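Local coordinates for protein response regulator (Caulobacter vibrioides, PDB 3N0R) that probably controls the general stress response as an anti-anti-sigma regulator, coupling a sigma-like domain to a phosphorylatable receiver domain, at residues 159-173 with 184-197. The protein carries 1 engineered substitution. Sequence-based numbering, arbitrary orientation.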
ATOM      1  N   LEU A 159      15.811  -7.810   4.515  1.00 14.75           N
ATOM      2  CA  LEU A 159      16.508  -8.141   5.754  1.00 15.18           C
ATOM      3  C   LEU A 159      15.602  -8.066   6.970  1.00 15.05           C
ATOM      4  O   LEU A 159      14.745  -7.177   7.084  1.00 15.79           O
ATOM      5  CB  LEU A 159      17.708  -7.225   5.971  1.00 16.84           C
ATOM      6  CG  LEU A 159      18.760  -7.277   4.871  1.00 19.38           C
ATOM      7  CD1 LEU A 159      19.909  -6.375   5.273  1.00 21.93           C
ATOM      8  CD2 LEU A 159      19.230  -8.706   4.639  1.00 19.59           C
ATOM      9  N   ALA A 160      15.798  -9.004   7.895  1.00 15.28           N
ATOM     10  CA  ALA A 160      15.094  -8.961   9.171  1.00 15.55           C
ATOM     11  C   ALA A 160      15.370  -7.630   9.852  1.00 15.47           C
ATOM     12  O   ALA A 160      16.513  -7.155   9.887  1.00 17.11           O
ATOM     13  CB  ALA A 160      15.542 -10.106  10.070  1.00 17.49           C
ATOM     14  N   THR A 161      14.333  -7.040  10.415  0.59 15.53           N
ATOM     15  CA  THR A 161      14.515  -5.803  11.144  0.59 17.29           C
ATOM     16  C   THR A 161      13.788  -5.853  12.476  0.59 15.17           C
ATOM     17  O   THR A 161      13.057  -6.807  12.773  0.59 16.11           O
ATOM     18  CB  THR A 161      14.091  -4.589  10.299  0.59 21.44           C
ATOM     19  OG1 THR A 161      14.525  -3.373  10.923  0.59 21.63           O
ATOM     20  CG2 THR A 161      12.589  -4.578  10.073  0.59 21.85           C
ATOM     21  N   GLU A 162      14.022  -4.829  13.284  1.00 14.86           N
ATOM     22  CA  GLU A 162      13.374  -4.716  14.578  1.00 15.08           C
ATOM     23  C   GLU A 162      12.083  -3.929  14.443  1.00 14.59           C
ATOM     24  O   GLU A 162      12.063  -2.855  13.840  1.00 15.59           O
ATOM     25  CB  GLU A 162      14.307  -4.028  15.574  1.00 18.25           C
ATOM     26  CG  GLU A 162      15.547  -4.838  15.883  1.00 22.78           C
ATOM     27  CD  GLU A 162      16.429  -4.184  16.923  1.00 28.80           C
ATOM     28  OE1 GLU A 162      16.035  -3.130  17.467  1.00 30.66           O
ATOM     29  OE2 GLU A 162      17.519  -4.728  17.196  1.00 32.41           O
ATOM     30  N   VAL A 163      11.011  -4.473  15.001  1.00 14.01           N
ATOM     31  CA  VAL A 163       9.683  -3.909  14.826  1.00 14.02           C
ATOM     32  C   VAL A 163       9.039  -3.579  16.160  1.00 14.14           C
ATOM     33  O   VAL A 163       9.002  -4.418  17.068  1.00 14.95           O
ATOM     34  CB  VAL A 163       8.780  -4.893  14.055  1.00 15.23           C
ATOM     35  CG1 VAL A 163       7.417  -4.282  13.815  1.00 16.38           C
ATOM     36  CG2 VAL A 163       9.444  -5.282  12.738  1.00 16.17           C
ATOM     37  N   LEU A 164       8.525  -2.355  16.271  1.00 13.23           N
ATOM     38  CA  LEU A 164       7.709  -1.941  17.416  1.00 13.68           C
ATOM     39  C   LEU A 164       6.246  -1.920  16.994  1.00 13.95           C
ATOM     40  O   LEU A 164       5.903  -1.375  15.935  1.00 14.37           O
ATOM     41  CB  LEU A 164       8.123  -0.537  17.872  1.00 14.60           C
ATOM     42  CG  LEU A 164       7.222   0.127  18.913  1.00 16.00           C
ATOM     43  CD1 LEU A 164       7.241  -0.652  20.229  1.00 16.87           C
ATOM     44  CD2 LEU A 164       7.668   1.560  19.154  1.00 17.10           C
ATOM     45  N   ILE A 165       5.392  -2.529  17.810  1.00 13.67           N
ATOM     46  CA  ILE A 165       3.952  -2.493  17.579  1.00 13.47           C
ATOM     47  C   ILE A 165       3.315  -1.597  18.637  1.00 13.71           C
ATOM     48  O   ILE A 165       3.638  -1.716  19.817  1.00 14.68           O
ATOM     49  CB  ILE A 165       3.355  -3.920  17.657  1.00 13.90           C
ATOM     50  CG1 ILE A 165       3.925  -4.797  16.538  1.00 15.87           C
ATOM     51  CG2 ILE A 165       1.822  -3.874  17.608  1.00 14.92           C
ATOM     52  CD1 ILE A 165       3.751  -6.262  16.764  1.00 17.33           C
ATOM     53  N   ILE A 166       2.428  -0.696  18.213  1.00 13.54           N
ATOM     54  CA  ILE A 166       1.665   0.139  19.141  1.00 15.09           C
ATOM     55  C   ILE A 166       0.183  -0.174  18.949  1.00 15.04           C
ATOM     56  O   ILE A 166      -0.439   0.240  17.967  1.00 15.83           O
ATOM     57  CB  ILE A 166       1.943   1.653  18.959  1.00 14.93           C
ATOM     58  CG1 ILE A 166       3.454   1.939  18.904  1.00 15.83           C
ATOM     59  CG2 ILE A 166       1.268   2.449  20.071  1.00 16.29           C
ATOM     60  CD1 ILE A 166       3.808   3.362  18.487  1.00 16.25           C
ATOM     61  N   GLU A 167      -0.359  -0.953  19.874  1.00 15.43           N
ATOM     62  CA  GLU A 167      -1.702  -1.493  19.748  1.00 16.66           C
ATOM     63  C   GLU A 167      -2.166  -1.899  21.131  1.00 17.70           C
ATOM     64  O   GLU A 167      -1.456  -2.611  21.839  1.00 19.34           O
ATOM     65  CB  GLU A 167      -1.688  -2.715  18.822  1.00 17.52           C
ATOM     66  CG  GLU A 167      -3.035  -3.397  18.676  1.00 17.93           C
ATOM     67  CD  GLU A 167      -4.087  -2.472  18.119  1.00 19.67           C
ATOM     68  OE1 GLU A 167      -5.054  -2.155  18.841  1.00 22.67           O
ATOM     69  OE2 GLU A 167      -3.941  -2.054  16.953  1.00 20.41           O
ATOM     70  N   ASP A 168      -3.358  -1.459  21.519  1.00 18.43           N
ATOM     71  CA  ASP A 168      -3.875  -1.791  22.847  1.00 20.20           C
ATOM     72  C   ASP A 168      -4.933  -2.896  22.848  1.00 19.53           C
ATOM     73  O   ASP A 168      -5.225  -3.463  23.893  1.00 22.01           O
ATOM     74  CB  ASP A 168      -4.373  -0.544  23.596  1.00 22.95           C
ATOM     75  CG  ASP A 168      -5.474   0.186  22.864  1.00 25.70           C
ATOM     76  OD1 ASP A 168      -5.693  -0.070  21.663  1.00 26.67           O
ATOM     77  OD2 ASP A 168      -6.117   1.043  23.504  1.00 29.39           O
ATOM     78  N   GLU A 169      -5.512  -3.210  21.694  1.00 19.08           N
ATOM     79  CA  GLU A 169      -6.474  -4.310  21.639  1.00 20.20           C
ATOM     80  C   GLU A 169      -5.679  -5.606  21.670  1.00 19.40           C
ATOM     81  O   GLU A 169      -4.912  -5.869  20.760  1.00 18.93           O
ATOM     82  CB  GLU A 169      -7.306  -4.252  20.361  1.00 21.41           C
ATOM     83  CG  GLU A 169      -8.285  -3.108  20.276  1.00 26.94           C
ATOM     84  CD  GLU A 169      -9.360  -3.378  19.242  1.00 31.81           C
ATOM     85  OE1 GLU A 169      -9.128  -3.099  18.048  1.00 32.43           O
ATOM     86  OE2 GLU A 169     -10.429  -3.901  19.620  1.00 35.19           O
ATOM     87  N   PRO A 170      -5.854  -6.423  22.721  1.00 18.68           N
ATOM     88  CA  PRO A 170      -4.877  -7.505  22.896  1.00 19.15           C
ATOM     89  C   PRO A 170      -4.888  -8.592  21.820  1.00 18.03           C
ATOM     90  O   PRO A 170      -3.813  -9.062  21.454  1.00 17.72           O
ATOM     91  CB  PRO A 170      -5.230  -8.096  24.266  1.00 20.83           C
ATOM     92  CG  PRO A 170      -6.609  -7.648  24.538  1.00 22.35           C
ATOM     93  CD  PRO A 170      -6.795  -6.328  23.846  1.00 20.89           C
ATOM     94  N   VAL A 171      -6.056  -9.002  21.328  1.00 18.10           N
ATOM     95  CA  VAL A 171      -6.080 -10.031  20.290  1.00 18.66           C
ATOM     96  C   VAL A 171      -5.424  -9.504  19.017  1.00 17.19           C
ATOM     97  O   VAL A 171      -4.675 -10.220  18.350  1.00 17.55           O
ATOM     98  CB  VAL A 171      -7.513 -10.506  19.988  1.00 20.01           C
ATOM     99  CG1 VAL A 171      -7.525 -11.391  18.743  1.00 21.43           C
ATOM    100  CG2 VAL A 171      -8.082 -11.252  21.183  1.00 20.78           C
ATOM    101  N   ILE A 172      -5.704  -8.246  18.694  1.00 16.71           N
ATOM    102  CA  ILE A 172      -5.119  -7.601  17.531  1.00 17.32           C
ATOM    103  C   ILE A 172      -3.601  -7.476  17.676  1.00 15.88           C
ATOM    104  O   ILE A 172      -2.863  -7.762  16.741  1.00 15.85           O
ATOM    105  CB  ILE A 172      -5.756  -6.214  17.282  1.00 18.62           C
ATOM    106  CG1 ILE A 172      -7.269  -6.344  17.049  1.00 21.25           C
ATOM    107  CG2 ILE A 172      -5.075  -5.508  16.118  1.00 19.34           C
ATOM    108  CD1 ILE A 172      -7.648  -7.240  15.888  1.00 22.93           C
ATOM    109  N   ALA A 173      -3.137  -7.052  18.848  1.00 16.00           N
ATOM    110  CA  ALA A 173      -1.705  -6.921  19.094  1.00 16.15           C
ATOM    111  C   ALA A 173      -1.011  -8.264  18.909  1.00 16.32           C
ATOM    112  O   ALA A 173       0.046  -8.354  18.273  1.00 16.78           O
ATOM    113  CB  ALA A 173      -1.456  -6.382  20.499  1.00 17.10           C
ATOM    114  N   GLY A 184       9.788 -13.226   9.540  1.00 15.85           N
ATOM    115  CA  GLY A 184      11.195 -13.274   9.885  1.00 16.64           C
ATOM    116  C   GLY A 184      11.718 -12.065  10.640  1.00 16.09           C
ATOM    117  O   GLY A 184      12.915 -12.002  10.929  1.00 19.26           O
ATOM    118  N   HIS A 185      10.843 -11.121  10.980  1.00 15.33           N
ATOM    119  CA  HIS A 185      11.279  -9.920  11.684  1.00 15.63           C
ATOM    120  C   HIS A 185      11.262 -10.118  13.192  1.00 16.01           C
ATOM    121  O   HIS A 185      10.676 -11.072  13.700  1.00 17.98           O
ATOM    122  CB  HIS A 185      10.429  -8.718  11.272  1.00 15.64           C
ATOM    123  CG  HIS A 185      10.562  -8.376   9.824  1.00 15.39           C
ATOM    124  ND1 HIS A 185      11.761  -7.987   9.269  1.00 15.45           N
ATOM    125  CD2 HIS A 185       9.662  -8.394   8.812  1.00 15.60           C
ATOM    126  CE1 HIS A 185      11.592  -7.778   7.974  1.00 15.14           C
ATOM    127  NE2 HIS A 185      10.326  -8.009   7.673  1.00 15.56           N
ATOM    128  N   ASP A 186      11.902  -9.198  13.904  1.00 16.24           N
ATOM    129  CA  ASP A 186      12.073  -9.299  15.350  1.00 17.79           C
ATOM    130  C   ASP A 186      11.227  -8.242  16.037  1.00 17.74           C
ATOM    131  O   ASP A 186      11.534  -7.058  15.963  1.00 18.48           O
ATOM    132  CB  ASP A 186      13.557  -9.074  15.673  1.00 22.53           C
ATOM    133  CG  ASP A 186      13.866  -9.122  17.154  1.00 28.37           C
ATOM    134  OD1 ASP A 186      13.103  -9.742  17.924  1.00 30.59           O
ATOM    135  OD2 ASP A 186      14.908  -8.548  17.545  1.00 31.88           O
ATOM    136  N   VAL A 187      10.162  -8.661  16.700  1.00 17.64           N
ATOM    137  CA  VAL A 187       9.329  -7.730  17.448  1.00 17.06           C
ATOM    138  C   VAL A 187      10.015  -7.419  18.759  1.00 18.37           C
ATOM    139  O   VAL A 187      10.209  -8.301  19.583  1.00 20.70           O
ATOM    140  CB  VAL A 187       7.919  -8.296  17.699  1.00 17.72           C
ATOM    141  CG1 VAL A 187       7.112  -7.381  18.625  1.00 19.15           C
ATOM    142  CG2 VAL A 187       7.199  -8.468  16.365  1.00 18.96           C
ATOM    143  N   THR A 188      10.399  -6.165  18.947  1.00 17.73           N
ATOM    144  CA  THR A 188      11.137  -5.804  20.146  1.00 19.94           C
ATOM    145  C   THR A 188      10.251  -5.289  21.281  1.00 18.08           C
ATOM    146  O   THR A 188      10.680  -5.283  22.422  1.00 19.02           O
ATOM    147  CB  THR A 188      12.212  -4.781  19.840  1.00 22.82           C
ATOM    148  OG1 THR A 188      11.597  -3.641  19.240  1.00 23.97           O
ATOM    149  CG2 THR A 188      13.261  -5.372  18.891  1.00 25.02           C
ATOM    150  N   ASP A 189       9.032  -4.849  20.973  1.00 16.64           N
ATOM    151  CA  ASP A 189       8.067  -4.524  22.021  1.00 15.82           C
ATOM    152  C   ASP A 189       6.688  -4.329  21.411  1.00 14.70           C
ATOM    153  O   ASP A 189       6.544  -4.143  20.197  1.00 15.16           O
ATOM    154  CB  ASP A 189       8.477  -3.272  22.815  1.00 16.87           C
ATOM    155  CG  ASP A 189       8.000  -3.301  24.274  1.00 18.01           C
ATOM    156  OD1 ASP A 189       7.194  -4.167  24.665  1.00 16.94           O
ATOM    157  OD2 ASP A 189       8.455  -2.435  25.051  1.00 20.79           O
ATOM    158  N   ILE A 190       5.683  -4.409  22.278  1.00 14.67           N
ATOM    159  CA  ILE A 190       4.304  -4.085  21.951  1.00 15.17           C
ATOM    160  C   ILE A 190       3.832  -3.120  23.023  1.00 15.24           C
ATOM    161  O   ILE A 190       3.741  -3.481  24.199  1.00 16.69           O
ATOM    162  CB  ILE A 190       3.386  -5.321  21.926  1.00 15.87           C
ATOM    163  CG1 ILE A 190       3.928  -6.384  20.960  1.00 16.38           C
ATOM    164  CG2 ILE A 190       1.956  -4.898  21.585  1.00 17.47           C
ATOM    165  CD1 ILE A 190       3.092  -7.638  20.913  1.00 17.77           C
ATOM    166  N   ALA A 191       3.555  -1.889  22.616  1.00 15.57           N
ATOM    167  CA  ALA A 191       3.152  -0.830  23.528  1.00 16.10           C
ATOM    168  C   ALA A 191       1.650  -0.623  23.447  1.00 17.03           C
ATOM    169  O   ALA A 191       1.094  -0.557  22.345  1.00 18.07           O
ATOM    170  CB  ALA A 191       3.866   0.453  23.155  1.00 16.98           C
ATOM    171  N   ALA A 192       0.999  -0.506  24.603  1.00 18.18           N
ATOM    172  CA  ALA A 192      -0.448  -0.319  24.659  1.00 19.38           C
ATOM    173  C   ALA A 192      -0.846   1.147  24.767  1.00 20.73           C
ATOM    174  O   ALA A 192      -2.014   1.486  24.605  1.00 22.99           O
ATOM    175  CB  ALA A 192      -1.048  -1.107  25.821  1.00 21.17           C
ATOM    176  N   THR A 193       0.116   2.008  25.073  1.00 20.25           N
ATOM    177  CA  THR A 193      -0.149   3.434  25.244  1.00 21.25           C
ATOM    178  C   THR A 193       0.941   4.250  24.569  1.00 21.28           C
ATOM    179  O   THR A 193       2.001   3.728  24.228  1.00 19.97           O
ATOM    180  CB  THR A 193      -0.177   3.840  26.732  1.00 22.42           C
ATOM    181  OG1 THR A 193       1.148   3.761  27.271  1.00 24.08           O
ATOM    182  CG2 THR A 193      -1.114   2.938  27.535  1.00 24.26           C
ATOM    183  N   ARG A 194       0.686   5.544  24.396  1.00 21.88           N
ATOM    184  CA  ARG A 194       1.684   6.436  23.826  1.00 22.29           C
ATOM    185  C   ARG A 194       2.958   6.447  24.663  1.00 22.52           C
ATOM    186  O   ARG A 194       4.060   6.479  24.118  1.00 22.04           O
ATOM    187  CB  ARG A 194       1.129   7.855  23.708  1.00 24.47           C
ATOM    188  CG  ARG A 194       0.183   8.062  22.541  1.00 25.89           C
ATOM    189  CD  ARG A 194      -0.411   9.458  22.599  1.00 27.99           C
ATOM    190  NE  ARG A 194      -1.271   9.612  23.769  1.00 30.29           N
ATOM    191  CZ  ARG A 194      -1.482  10.761  24.404  1.00 32.94           C
ATOM    192  NH1 ARG A 194      -0.889  11.871  23.989  1.00 33.96           N
ATOM    193  NH2 ARG A 194      -2.285  10.799  25.458  1.00 33.95           N
ATOM    194  N   GLY A 195       2.796   6.421  25.984  1.00 21.91           N
ATOM    195  CA  GLY A 195       3.911   6.455  26.913  1.00 22.89           C
ATOM    196  C   GLY A 195       4.748   5.196  26.856  1.00 21.48           C
ATOM    197  O   GLY A 195       5.983   5.259  26.889  1.00 22.48           O
ATOM    198  N   GLU A 196       4.088   4.043  26.759  1.00 20.72           N
ATOM    199  CA  GLU A 196       4.814   2.785  26.606  1.00 20.30           C
ATOM    200  C   GLU A 196       5.611   2.776  25.311  1.00 18.57           C
ATOM    201  O   GLU A 196       6.732   2.267  25.271  1.00 17.33           O
ATOM    202  CB  GLU A 196       3.865   1.584  26.686  1.00 21.10           C
ATOM    203  CG  GLU A 196       3.241   1.446  28.073  1.00 23.15           C
ATOM    204  CD  GLU A 196       2.302   0.269  28.202  1.00 26.51           C
ATOM    205  OE1 GLU A 196       2.130  -0.486  27.223  1.00 26.51           O
ATOM    206  OE2 GLU A 196       1.729   0.105  29.297  1.00 29.68           O
ATOM    207  N   ALA A 197       5.045   3.353  24.255  1.00 17.91           N
ATOM    208  CA  ALA A 197       5.759   3.437  22.981  1.00 17.17           C
ATOM    209  C   ALA A 197       7.005   4.305  23.117  1.00 17.06           C
ATOM    210  O   ALA A 197       8.068   3.970  22.603  1.00 17.35           O
ATOM    211  CB  ALA A 197       4.852   3.973  21.880  1.00 18.59           C
TER
HETATM  212  O   HOH W   1      13.421  -1.887  18.228  1.00 31.60           O
HETATM  213  O   HOH W   2      -4.436   2.446  25.348  1.00 31.60           O
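H185 and D186 hold T161 N and O where the parallel strands begin. T161 N donates to H185 ND1 at 3.0 Å, in the ring plane. The ring gets there because CG lies beside its backbone N (chi1 -63°). T161 O accepts from D186 N at 2.9 Å, nearly straight at 172°. V163 N, I165 N and E167 N donate to D186 O, D189 O and A191 O. T188 N and A191 N donate back to V163 O and I165 O. The step from D186 to D189 takes one residue more than V163 to I165, a bulge in the edge strand.

On one face, I165 CD1 meets V187 CG1 at 4.0 Å; A173 CB touches I190 CG2 at 3.9 Å. On the other, I166 CD1 meets A197 CB at 3.6 Å and L164 CD1 lies 3.9 Å from D189 CB. T188 CG2 packs across E162 at about a right angle; the E162 carboxylate salt-bridges R204. Farther on, a water bridges D168 OD2 and A192 O.

These strands belong to a beta-alpha-beta unit of the receiver domain. Helix 170-182 packs on V163, I165 and V187, helix 194-203 on L164. Strand 208-212, with the predicted phosphorylation site D212, flanks strand 162-166.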